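Local atomic coordinates of regulator of Ty1 transposition protein 107 (Saccharomyces cerevisiae, PDB entry 3T7K), a protein that binds phosphorylated histone H2A through its C-terminal tandem BRCT repeats as part of DNA damage repair. Residues N20-K24 and F85-F91; A25-G29 and L69-F74; L75-S79 and S159-H164; F196-L200 and I215-D219. All coordinates share one frame; numbering follows the deposited sequence.

Interaction 1 of 4, residues N20-K24 and F85-F91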
loop_
_atom_site.group_PDB
_atom_site.type_symbol
_atom_site.label_atom_id
_atom_site.label_comp_id
_atom_site.label_asym_id
_atom_site.label_seq_id
_atom_site.Cartn_x
_atom_site.Cartn_y
_atom_site.Cartn_z
ATOM N N ASN C 20 14.689 16.135 -0.592
ATOM C CA ASN C 20 14.239 14.765 -0.743
ATOM C C ASN C 20 13.134 14.752 -1.775
ATOM O O ASN C 20 11.983 15.036 -1.456
ATOM C CB ASN C 20 13.739 14.191 0.582
ATOM C CG ASN C 20 13.135 12.814 0.420
ATOM O OD1 ASN C 20 13.375 12.143 -0.573
ATOM N ND2 ASN C 20 12.335 12.395 1.384
ATOM N N TYR C 21 13.485 14.451 -3.016
ATOM C CA TYR C 21 12.488 14.449 -4.090
ATOM C C TYR C 21 11.466 13.326 -3.948
ATOM O O TYR C 21 10.370 13.415 -4.481
ATOM C CB TYR C 21 13.170 14.372 -5.457
ATOM C CG TYR C 21 13.896 15.627 -5.827
ATOM C CD1 TYR C 21 13.214 16.717 -6.347
ATOM C CD2 TYR C 21 15.261 15.734 -5.640
ATOM C CE1 TYR C 21 13.890 17.882 -6.684
ATOM C CE2 TYR C 21 15.936 16.884 -5.964
ATOM C CZ TYR C 21 15.258 17.950 -6.478
ATOM O OH TYR C 21 15.951 19.088 -6.814
ATOM N N ASP C 22 11.833 12.276 -3.225
ATOM C CA ASP C 22 10.919 11.167 -2.971
ATOM C C ASP C 22 10.332 10.552 -4.259
ATOM O O ASP C 22 9.122 10.387 -4.390
ATOM C CB ASP C 22 9.798 11.590 -2.009
ATOM C CG ASP C 22 8.920 10.429 -1.634
ATOM O OD1 ASP C 22 9.327 9.287 -1.968
ATOM O OD2 ASP C 22 7.802 10.594 -1.078
ATOM N N LEU C 23 11.204 10.185 -5.190
ATOM C CA LEU C 23 10.775 9.606 -6.458
ATOM C C LEU C 23 11.138 8.136 -6.503
ATOM O O LEU C 23 12.266 7.757 -6.209
ATOM C CB LEU C 23 11.435 10.335 -7.639
ATOM C CG LEU C 23 11.163 11.836 -7.696
ATOM C CD1 LEU C 23 11.823 12.436 -8.900
ATOM C CD2 LEU C 23 9.661 12.117 -7.733
ATOM N N LYS C 24 10.167 7.306 -6.854
ATOM C CA LYS C 24 10.436 5.914 -7.192
ATOM C C LYS C 24 10.018 5.778 -8.658
ATOM O O LYS C 24 8.834 5.654 -8.956
ATOM C CB LYS C 24 9.640 4.967 -6.276
ATOM C CG LYS C 24 10.071 5.012 -4.803
ATOM C CD LYS C 24 8.948 4.549 -3.881
ATOM C CE LYS C 24 7.743 5.496 -3.937
ATOM N NZ LYS C 24 6.481 4.936 -3.314
ATOM N N PHE C 85 4.229 11.840 -10.580
ATOM C CA PHE C 85 5.023 12.676 -11.447
ATOM C C PHE C 85 5.290 11.976 -12.766
ATOM O O PHE C 85 5.574 10.790 -12.801
ATOM C CB PHE C 85 6.347 13.023 -10.777
ATOM C CG PHE C 85 6.203 13.826 -9.512
ATOM C CD1 PHE C 85 5.993 15.195 -9.563
ATOM C CD2 PHE C 85 6.306 13.213 -8.277
ATOM C CE1 PHE C 85 5.883 15.935 -8.393
ATOM C CE2 PHE C 85 6.201 13.947 -7.102
ATOM C CZ PHE C 85 5.987 15.304 -7.162
ATOM N N ALA C 86 5.201 12.730 -13.847
ATOM C CA ALA C 86 5.524 12.220 -15.162
ATOM C C ALA C 86 6.458 13.267 -15.703
ATOM O O ALA C 86 6.029 14.347 -16.074
ATOM C CB ALA C 86 4.262 12.110 -16.019
ATOM N N LEU C 87 7.747 12.961 -15.715
ATOM C CA LEU C 87 8.749 14.006 -15.866
ATOM C C LEU C 87 9.656 13.774 -17.057
ATOM O O LEU C 87 10.032 12.643 -17.352
ATOM C CB LEU C 87 9.602 14.086 -14.601
ATOM C CG LEU C 87 8.902 14.561 -13.335
ATOM C CD1 LEU C 87 9.909 14.588 -12.195
ATOM C CD2 LEU C 87 8.279 15.935 -13.525
ATOM N N LYS C 88 10.012 14.855 -17.735
ATOM C CA LYS C 88 11.005 14.764 -18.788
ATOM C C LYS C 88 12.373 14.420 -18.190
ATOM O O LYS C 88 12.674 14.766 -17.036
ATOM C CB LYS C 88 11.063 16.072 -19.575
ATOM C CG LYS C 88 9.835 16.331 -20.431
ATOM C CD LYS C 88 10.046 17.550 -21.312
ATOM C CE LYS C 88 8.933 17.725 -22.329
ATOM N N PRO C 89 13.209 13.730 -18.968
ATOM C CA PRO C 89 14.533 13.343 -18.481
ATOM C C PRO C 89 15.383 14.569 -18.137
ATOM O O PRO C 89 16.306 14.467 -17.343
ATOM C CB PRO C 89 15.131 12.573 -19.673
ATOM C CG PRO C 89 14.362 13.061 -20.864
ATOM C CD PRO C 89 12.978 13.301 -20.359
ATOM N N GLU C 90 15.069 15.709 -18.732
ATOM C CA GLU C 90 15.778 16.955 -18.446
ATOM C C GLU C 90 15.850 17.255 -16.933
ATOM O O GLU C 90 16.765 17.942 -16.463
ATOM C CB GLU C 90 15.106 18.115 -19.187
ATOM C CG GLU C 90 15.501 18.267 -20.654
ATOM C CD GLU C 90 14.784 17.292 -21.600
ATOM O OE1 GLU C 90 14.179 16.298 -21.128
ATOM O OE2 GLU C 90 14.834 17.527 -22.831
ATOM N N PHE C 91 14.882 16.748 -16.174
ATOM C CA PHE C 91 14.904 16.901 -14.724
ATOM C C PHE C 91 16.185 16.322 -14.143
ATOM O O PHE C 91 16.949 17.022 -13.478
ATOM C CB PHE C 91 13.705 16.230 -14.065
ATOM C CG PHE C 91 13.800 16.172 -12.562
ATOM C CD1 PHE C 91 13.420 17.260 -11.789
ATOM C CD2 PHE C 91 14.271 15.040 -11.926
ATOM C CE1 PHE C 91 13.512 17.213 -10.400
ATOM C CE2 PHE C 91 14.371 14.983 -10.545
ATOM C CZ PHE C 91 13.993 16.075 -9.780
#
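Tyr21 and Phe91 meet as a T-shaped aromatic pair within the first of the two BRCT repeats. Phe91 turns its edge to the face of the tyrosine, with ring centres 5.1 Å apart and planes at 86°. Its CZ stands 3.5 Å above the plane of the Tyr21 ring and off toward the rim, over the CD1-CE1 bond. Phe91 can make this approach from the first turn of helix 90-99 because its CG lies anti to the backbone N (chi1 171°), carrying the ring back toward the strands.

Leu23 sits beside this pair and divides its two methyls between neighbours. CD1 comes to 4.0 Å from Phe91 CE2, the two side chains arriving from opposite directions, while CD2 lies 3.6 Å from Phe85 CD2. Leu87 adds its CD1 to one face of Phe91.

The parallel sheet sets these positions: strands 23-27 and 85-87 are separated by strand 62-64, so side chains rather than backbone bonds make the contact, with Phe64 and Ile48 packed against it. Replacing Tyr21 by an alanine would probably leave the edge of Phe91 without its aromatic partner and open a gap at Phe91 CZ. The tyrosine's polar end is held separately, OH being hydrogen-bonded to the backbone O of Ile111.

Interaction 2 of 4, residues A25-G29 and L69-F74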
loop_
_atom_site.group_PDB
_atom_site.type_symbol
_atom_site.label_atom_id
_atom_site.label_comp_id
_atom_site.label_asym_id
_atom_site.label_seq_id
_atom_site.Cartn_x
_atom_site.Cartn_y
_atom_site.Cartn_z
ATOM N N ALA C 25 10.994 5.824 -9.562
ATOM C CA ALA C 25 10.704 5.957 -10.985
ATOM C C ALA C 25 11.137 4.751 -11.829
ATOM O O ALA C 25 11.915 3.891 -11.380
ATOM C CB ALA C 25 11.345 7.216 -11.528
ATOM N N VAL C 26 10.612 4.694 -13.051
ATOM C CA VAL C 26 11.243 3.937 -14.105
ATOM C C VAL C 26 11.438 4.948 -15.216
ATOM O O VAL C 26 10.744 5.950 -15.241
ATOM C CB VAL C 26 10.395 2.715 -14.564
ATOM C CG1 VAL C 26 10.175 1.769 -13.387
ATOM C CG2 VAL C 26 9.067 3.167 -15.138
ATOM N N CYS C 27 12.416 4.724 -16.089
ATOM C CA CYS C 27 12.559 5.533 -17.287
ATOM C C CYS C 27 12.116 4.696 -18.462
ATOM O O CYS C 27 12.298 3.479 -18.457
ATOM C CB CYS C 27 14.012 5.906 -17.509
ATOM S SG CYS C 27 14.720 6.737 -16.088
ATOM N N THR C 28 11.539 5.354 -19.458
ATOM C CA THR C 28 11.159 4.700 -20.706
ATOM C C THR C 28 11.503 5.710 -21.782
ATOM O O THR C 28 11.279 6.908 -21.593
ATOM C CB THR C 28 9.653 4.316 -20.713
ATOM O OG1 THR C 28 9.333 3.575 -21.899
ATOM C CG2 THR C 28 8.766 5.555 -20.632
ATOM N N GLY C 29 12.102 5.254 -22.880
ATOM C CA GLY C 29 12.582 6.181 -23.888
ATOM C C GLY C 29 13.766 6.999 -23.371
ATOM O O GLY C 29 14.071 8.072 -23.911
ATOM N N LEU C 69 4.538 8.067 -24.579
ATOM C CA LEU C 69 5.007 6.938 -25.379
ATOM C C LEU C 69 4.136 5.699 -25.214
ATOM O O LEU C 69 3.482 5.507 -24.181
ATOM C CB LEU C 69 6.449 6.583 -25.019
ATOM C CG LEU C 69 7.527 7.606 -25.362
ATOM C CD1 LEU C 69 8.863 7.140 -24.813
ATOM C CD2 LEU C 69 7.602 7.830 -26.869
ATOM N N ARG C 70 4.147 4.850 -26.235
ATOM C CA ARG C 70 3.354 3.635 -26.215
ATOM C C ARG C 70 4.167 2.444 -25.730
ATOM O O ARG C 70 3.856 1.304 -26.066
ATOM C CB ARG C 70 2.792 3.352 -27.612
ATOM C CG ARG C 70 1.865 4.450 -28.122
ATOM C CD ARG C 70 1.477 4.229 -29.568
ATOM N NE ARG C 70 0.080 4.576 -29.791
ATOM C CZ ARG C 70 -0.869 3.687 -30.056
ATOM N NH1 ARG C 70 -0.566 2.396 -30.145
ATOM N NH2 ARG C 70 -2.117 4.090 -30.232
ATOM N N THR C 71 5.215 2.691 -24.949
ATOM C CA THR C 71 5.986 1.583 -24.408
ATOM C C THR C 71 5.179 0.905 -23.335
ATOM O O THR C 71 4.304 1.522 -22.749
ATOM C CB THR C 71 7.289 2.061 -23.740
ATOM O OG1 THR C 71 6.992 3.175 -22.876
ATOM C CG2 THR C 71 8.315 2.453 -24.791
ATOM N N GLU C 72 5.487 -0.352 -23.056
ATOM C CA GLU C 72 4.905 -1.042 -21.911
ATOM C C GLU C 72 5.057 -0.223 -20.624
ATOM O O GLU C 72 4.124 -0.107 -19.825
ATOM C CB GLU C 72 5.574 -2.404 -21.730
ATOM C CG GLU C 72 5.093 -3.172 -20.512
ATOM C CD GLU C 72 5.788 -4.511 -20.367
ATOM O OE1 GLU C 72 6.775 -4.742 -21.097
ATOM O OE2 GLU C 72 5.355 -5.340 -19.533
ATOM N N LYS C 73 6.235 0.357 -20.432
ATOM C CA LYS C 73 6.512 1.111 -19.209
ATOM C C LYS C 73 5.637 2.340 -19.070
ATOM O O LYS C 73 5.051 2.570 -18.007
ATOM C CB LYS C 73 7.984 1.506 -19.140
ATOM C CG LYS C 73 8.852 0.478 -18.461
ATOM C CD LYS C 73 10.305 0.921 -18.501
ATOM C CE LYS C 73 11.166 0.062 -17.607
ATOM N NZ LYS C 73 12.605 0.265 -17.930
ATOM N N PHE C 74 5.547 3.130 -20.138
ATOM C CA PHE C 74 4.673 4.285 -20.108
ATOM C C PHE C 74 3.223 3.896 -19.826
ATOM O O PHE C 74 2.581 4.498 -18.981
ATOM C CB PHE C 74 4.753 5.114 -21.389
ATOM C CG PHE C 74 4.314 6.526 -21.189
ATOM C CD1 PHE C 74 5.229 7.502 -20.813
ATOM C CD2 PHE C 74 2.977 6.872 -21.290
ATOM C CE1 PHE C 74 4.828 8.809 -20.589
ATOM C CE2 PHE C 74 2.568 8.180 -21.070
ATOM C CZ PHE C 74 3.503 9.152 -20.716
#
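Thr28 and Thr71 are joined through their hydroxyls: Thr71 OG1 donates to Thr28 OG1 across 2.6 Å, a short and buried bond. The same Thr71 oxygen caps helix 72-77, accepting from Phe74 N at 3.1 Å with an N-H...O angle of 160°, which makes Thr71 the N-cap. Its OG1 is set between the backbone N and carbonyl carbon (chi1 47°), where it can serve both partners. Replacing Thr71 by a valine would probably leave Phe74 N without its cap and take from Thr28 OG1 the donor that helps fix its hydroxyl toward the peptide. Lys73 adds a weak bond from NZ to Cys27 O; its stronger partner is the modified side chain of the bound peptide.

Apolar contact runs alongside. The extended Lys73 chain lies along residues 26-28, with its CB 3.6 Å from Thr28 CB and its CE 4.1 Å from Val26 CB. Thr28 CG2 touches the edge of the Phe74 ring, 4.0 Å from CD1. Gly29, at positive phi and without a side chain, lets Leu69 CD1 settle 4.0 Å from its CA.

What these contacts position is the phosphopeptide site. Thr28 OG1, Gly29 N and Lys73 NZ all hydrogen-bond the modified side chain of the peptide, near the N-terminal end of helix 72-77, whose dipole would probably add to the attraction. A hydroxyl, a glycine N-H and a helix lysine together are the phosphate-binding pocket of the first repeat in tandem BRCT proteins.

Interaction 3 of 4, residues L75-S79 and S159-H164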
loop_
_atom_site.group_PDB
_atom_site.type_symbol
_atom_site.label_atom_id
_atom_site.label_comp_id
_atom_site.label_asym_id
_atom_site.label_seq_id
_atom_site.Cartn_x
_atom_site.Cartn_y
_atom_site.Cartn_z
ATOM N N LEU C 75 2.706 2.892 -20.533
ATOM C CA LEU C 75 1.302 2.527 -20.363
ATOM C C LEU C 75 1.056 2.031 -18.951
ATOM O O LEU C 75 0.006 2.306 -18.349
ATOM C CB LEU C 75 0.899 1.450 -21.376
ATOM C CG LEU C 75 0.948 1.914 -22.830
ATOM C CD1 LEU C 75 0.765 0.725 -23.779
ATOM C CD2 LEU C 75 -0.099 2.969 -23.072
ATOM N N LYS C 76 2.021 1.289 -18.421
ATOM C CA LYS C 76 1.885 0.761 -17.066
ATOM C C LYS C 76 2.002 1.860 -16.024
ATOM O O LYS C 76 1.378 1.784 -14.962
ATOM C CB LYS C 76 2.918 -0.322 -16.775
ATOM C CG LYS C 76 2.491 -1.736 -17.167
ATOM C CD LYS C 76 3.662 -2.701 -16.972
ATOM C CE LYS C 76 3.274 -4.138 -17.260
ATOM N NZ LYS C 76 4.440 -5.046 -17.057
ATOM N N SER C 77 2.815 2.876 -16.311
ATOM C CA SER C 77 2.977 3.951 -15.339
ATOM C C SER C 77 1.607 4.565 -15.054
ATOM O O SER C 77 1.381 5.139 -13.984
ATOM C CB SER C 77 3.939 5.017 -15.851
ATOM O OG SER C 77 3.284 5.916 -16.721
ATOM N N LEU C 78 0.681 4.432 -16.003
ATOM C CA LEU C 78 -0.659 4.986 -15.809
ATOM C C LEU C 78 -1.528 4.142 -14.878
ATOM O O LEU C 78 -2.678 4.493 -14.606
ATOM C CB LEU C 78 -1.355 5.259 -17.148
ATOM C CG LEU C 78 -0.757 6.508 -17.805
ATOM C CD1 LEU C 78 -1.057 6.570 -19.293
ATOM C CD2 LEU C 78 -1.251 7.776 -17.086
ATOM N N SER C 79 -0.977 3.041 -14.376
ATOM C CA SER C 79 -1.631 2.318 -13.290
ATOM C C SER C 79 -0.806 2.332 -12.004
ATOM O O SER C 79 -0.948 1.439 -11.171
ATOM C CB SER C 79 -1.904 0.867 -13.669
ATOM O OG SER C 79 -0.675 0.225 -13.936
ATOM N N SER C 159 0.214 -8.194 -20.089
ATOM C CA SER C 159 0.714 -7.662 -18.834
ATOM C C SER C 159 0.211 -6.239 -18.636
ATOM O O SER C 159 -0.231 -5.888 -17.545
ATOM C CB SER C 159 2.245 -7.710 -18.802
ATOM O OG SER C 159 2.726 -7.329 -17.523
ATOM N N VAL C 160 0.250 -5.436 -19.700
ATOM C CA VAL C 160 -0.307 -4.083 -19.681
ATOM C C VAL C 160 -1.801 -4.064 -19.323
ATOM O O VAL C 160 -2.251 -3.297 -18.458
ATOM C CB VAL C 160 -0.112 -3.395 -21.043
ATOM C CG1 VAL C 160 -0.957 -2.150 -21.132
ATOM C CG2 VAL C 160 1.362 -3.076 -21.275
ATOM N N LEU C 161 -2.573 -4.926 -19.978
ATOM C CA LEU C 161 -4.018 -4.961 -19.758
ATOM C C LEU C 161 -4.361 -5.407 -18.346
ATOM O O LEU C 161 -5.335 -4.952 -17.757
ATOM C CB LEU C 161 -4.692 -5.903 -20.765
ATOM C CG LEU C 161 -4.687 -5.477 -22.240
ATOM C CD1 LEU C 161 -5.334 -6.550 -23.145
ATOM C CD2 LEU C 161 -5.401 -4.151 -22.408
ATOM N N LYS C 162 -3.589 -6.336 -17.810
ATOM C CA LYS C 162 -3.870 -6.811 -16.470
ATOM C C LYS C 162 -3.470 -5.721 -15.478
ATOM O O LYS C 162 -4.106 -5.557 -14.430
ATOM C CB LYS C 162 -3.139 -8.125 -16.190
ATOM C CG LYS C 162 -3.766 -9.321 -16.881
ATOM C CD LYS C 162 -2.960 -10.596 -16.648
ATOM C CE LYS C 162 -1.759 -10.675 -17.583
ATOM N NZ LYS C 162 -0.996 -11.948 -17.412
ATOM N N ALA C 163 -2.441 -4.949 -15.819
ATOM C CA ALA C 163 -2.043 -3.846 -14.936
ATOM C C ALA C 163 -3.193 -2.866 -14.829
ATOM O O ALA C 163 -3.285 -2.120 -13.861
ATOM C CB ALA C 163 -0.778 -3.142 -15.444
ATOM N N HIS C 164 -4.097 -2.890 -15.813
ATOM C CA HIS C 164 -5.155 -1.893 -15.866
ATOM C C HIS C 164 -6.540 -2.480 -15.571
ATOM O O HIS C 164 -7.566 -1.943 -15.999
ATOM C CB HIS C 164 -5.143 -1.135 -17.206
ATOM C CG HIS C 164 -4.118 -0.041 -17.280
ATOM N ND1 HIS C 164 -4.344 1.228 -16.781
ATOM C CD2 HIS C 164 -2.870 -0.019 -17.805
ATOM C CE1 HIS C 164 -3.278 1.978 -16.986
ATOM N NE2 HIS C 164 -2.368 1.246 -17.609
#
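His164 NE2 donates to Leu75 O over 2.7 Å in an almost straight bond, the angle at the hydrogen being 173°. The acceptor lies in the plane of the imidazole, but the ring nitrogen stands above the carbonyl plane, 37° out of it. A second polar link is made at the other side of the contact, where the extended chain of Lys76 reaches along helix 154-163 and NZ donates to Ser159 OG at 2.9 Å. That ammonium also forms a salt bridge with Glu72, one helical turn back; its charge is probably met chiefly by Glu72, with Ser159 OG a second, neutral acceptor.

These bonds cross between repeats. Helix 72-77 of the first BRCT repeat lies against helix 154-163 of the second, with Phe237 and Ile236 of helix 229-237 closing in on Leu75, Val160 and His164; this is the three-helix packing found at the interface of tandem BRCT domains. Leu75 also packs on an apolar side chain of the bound peptide.

Between the polar links the fit is apolar: Leu75 CB meets Val160 CG1 at 4.1 Å, and Lys76 CG rests 4.0 Å from the methyl of Ala163. Further along the chain, Ser79 OG turns back to donate to Lys76 O, on a lone pair in the carbonyl plane. Its CB lies over one face of the His164 ring as a CH-pi contact, 3.9 Å from the ring centroid.

Interaction 4 of 4, residues F196-L200 and I215-D219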
loop_
_atom_site.group_PDB
_atom_site.type_symbol
_atom_site.label_atom_id
_atom_site.label_comp_id
_atom_site.label_asym_id
_atom_site.label_seq_id
_atom_site.Cartn_x
_atom_site.Cartn_y
_atom_site.Cartn_z
ATOM N N PHE C 196 -20.839 -6.095 -21.732
ATOM C CA PHE C 196 -20.630 -6.940 -22.896
ATOM C C PHE C 196 -20.339 -8.362 -22.450
ATOM O O PHE C 196 -19.459 -8.584 -21.629
ATOM C CB PHE C 196 -19.493 -6.388 -23.747
ATOM C CG PHE C 196 -19.871 -5.171 -24.531
ATOM C CD1 PHE C 196 -20.650 -5.288 -25.668
ATOM C CD2 PHE C 196 -19.451 -3.910 -24.130
ATOM C CE1 PHE C 196 -21.009 -4.177 -26.401
ATOM C CE2 PHE C 196 -19.798 -2.795 -24.857
ATOM C CZ PHE C 196 -20.583 -2.926 -26.007
ATOM N N LYS C 197 -21.100 -9.322 -22.967
ATOM C CA LYS C 197 -20.858 -10.715 -22.640
ATOM C C LYS C 197 -19.536 -11.204 -23.254
ATOM O O LYS C 197 -18.828 -12.030 -22.666
ATOM C CB LYS C 197 -22.041 -11.575 -23.096
ATOM C CG LYS C 197 -21.879 -13.064 -22.882
ATOM C CD LYS C 197 -21.981 -13.411 -21.407
ATOM C CE LYS C 197 -22.122 -14.917 -21.228
ATOM N NZ LYS C 197 -22.995 -15.490 -22.299
ATOM N N TYR C 198 -19.204 -10.715 -24.441
ATOM C CA TYR C 198 -17.974 -11.140 -25.095
ATOM C C TYR C 198 -17.148 -9.962 -25.558
ATOM O O TYR C 198 -17.638 -9.102 -26.298
ATOM C CB TYR C 198 -18.268 -12.006 -26.315
ATOM C CG TYR C 198 -19.010 -13.266 -25.992
ATOM C CD1 TYR C 198 -18.338 -14.388 -25.526
ATOM C CD2 TYR C 198 -20.385 -13.337 -26.152
ATOM C CE1 TYR C 198 -19.030 -15.562 -25.229
ATOM C CE2 TYR C 198 -21.081 -14.493 -25.861
ATOM C CZ TYR C 198 -20.401 -15.602 -25.403
ATOM O OH TYR C 198 -21.102 -16.744 -25.119
ATOM N N VAL C 199 -15.884 -9.963 -25.162
ATOM C CA VAL C 199 -14.972 -8.895 -25.510
ATOM C C VAL C 199 -13.771 -9.525 -26.156
ATOM O O VAL C 199 -13.158 -10.433 -25.595
ATOM C CB VAL C 199 -14.497 -8.088 -24.260
ATOM C CG1 VAL C 199 -13.713 -6.881 -24.706
ATOM C CG2 VAL C 199 -15.686 -7.646 -23.447
ATOM N N LEU C 200 -13.426 -9.046 -27.342
ATOM C CA LEU C 200 -12.314 -9.612 -28.081
ATOM C C LEU C 200 -11.455 -8.497 -28.634
ATOM O O LEU C 200 -11.971 -7.470 -29.079
ATOM C CB LEU C 200 -12.815 -10.495 -29.233
ATOM C CG LEU C 200 -13.784 -11.643 -28.899
ATOM C CD1 LEU C 200 -15.249 -11.172 -28.888
ATOM C CD2 LEU C 200 -13.633 -12.768 -29.902
ATOM N N ILE C 215 -20.048 -16.716 -32.458
ATOM C CA ILE C 215 -20.845 -16.315 -31.319
ATOM C C ILE C 215 -22.304 -16.173 -31.706
ATOM O O ILE C 215 -23.209 -16.514 -30.941
ATOM C CB ILE C 215 -20.346 -14.970 -30.720
ATOM C CG1 ILE C 215 -18.947 -15.150 -30.121
ATOM C CG2 ILE C 215 -21.354 -14.463 -29.682
ATOM C CD1 ILE C 215 -18.202 -13.828 -29.806
ATOM N N ASN C 216 -22.551 -15.642 -32.892
ATOM C CA ASN C 216 -23.931 -15.446 -33.285
ATOM C C ASN C 216 -24.651 -16.771 -33.579
ATOM O O ASN C 216 -25.833 -16.896 -33.307
ATOM C CB ASN C 216 -24.064 -14.356 -34.361
ATOM C CG ASN C 216 -23.750 -12.940 -33.790
ATOM O OD1 ASN C 216 -24.106 -12.631 -32.642
ATOM N ND2 ASN C 216 -23.076 -12.101 -34.577
ATOM N N ASP C 217 -23.918 -17.773 -34.040
ATOM C CA ASP C 217 -24.457 -19.132 -34.144
ATOM C C ASP C 217 -24.801 -19.754 -32.796
ATOM O O ASP C 217 -25.813 -20.431 -32.667
ATOM C CB ASP C 217 -23.461 -20.055 -34.838
ATOM C CG ASP C 217 -23.445 -19.866 -36.339
ATOM O OD1 ASP C 217 -24.313 -19.121 -36.839
ATOM O OD2 ASP C 217 -22.575 -20.468 -37.015
ATOM N N ARG C 218 -23.956 -19.537 -31.793
ATOM C CA ARG C 218 -24.051 -20.293 -30.540
ATOM C C ARG C 218 -24.677 -19.542 -29.371
ATOM O O ARG C 218 -25.143 -20.160 -28.412
ATOM C CB ARG C 218 -22.668 -20.819 -30.156
ATOM C CG ARG C 218 -21.969 -21.503 -31.317
ATOM C CD ARG C 218 -22.484 -22.930 -31.502
ATOM N NE ARG C 218 -22.034 -23.721 -30.360
ATOM C CZ ARG C 218 -20.933 -24.469 -30.349
ATOM N NH1 ARG C 218 -20.178 -24.570 -31.442
ATOM N NH2 ARG C 218 -20.604 -25.135 -29.247
ATOM N N ASP C 219 -24.684 -18.216 -29.447
ATOM C CA ASP C 219 -25.188 -17.389 -28.358
ATOM C C ASP C 219 -25.779 -16.118 -28.955
ATOM O O ASP C 219 -25.328 -15.012 -28.660
ATOM C CB ASP C 219 -24.049 -17.046 -27.380
ATOM C CG ASP C 219 -24.531 -16.872 -25.961
ATOM O OD1 ASP C 219 -25.759 -16.962 -25.758
ATOM O OD2 ASP C 219 -23.696 -16.629 -25.050
#
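Tyr198 reaches Asp219 because its CG lies anti to the carbonyl carbon (chi1 -61°), sending the ring from the strand toward the end of the helix. Lys197 gets to the same carboxylate by a different path, its chain bending at chi2 (72°) and again at chi4. Both arrive at one oxygen. Tyr198 OH donates to Asp219 OD2 at 2.6 Å, using the anti lone pair, the one pointing away from OD1, while Lys197 NZ makes a salt bridge with OD2 at 3.1 Å. The oxygen stays near the plane of the phenol ring, yet ring and carboxylate are turned 80° apart. The lysine would probably help keep the carboxylate ionised.

Ile215 works with both methyls, the CG2 branch and the terminal CD1. CG2 lies 3.8 Å from Tyr198 CD2, and CD1 sits 3.9 Å from Tyr198 CB, as the two side chains slide past each other in opposite directions. The same CD1 extends to Leu200 CD1, 4.1 Å away. Asp219, just past the helix, is held by its own N bonding to Ile215 O at 2.7 Å.

The contact packs the last turn of helix 205-218 onto strand 198-201 within the beta-alpha-beta unit that strand 224-227 completes. That second strand bonds to the backbone of Tyr198 and Leu200 and brings Ile224 against Ile215; on the other flank of strand 198-201 runs strand 143-147.

Interactions 1 and 2 both start from strand 23-27 of the first repeat: interaction 1 is buried and wholly apolar across its segments, whereas interaction 2, nested inside its loop, is buried too but mixes hydroxyl and lysine bonds with apolar packing, and faces the peptide. Helix 72-77 passes from interaction 2 into interaction 3, whose centre is about 11 Å from that of interaction 2; the two touch where Glu72 packs on Val160. Interaction 3 is only partly buried and alone of the four joins the two repeats. Interaction 4 belongs to the second repeat, its centre about 45 Å from that of interaction 1; it too packs against a sheet, but tops a buried apolar patch with a charged pair.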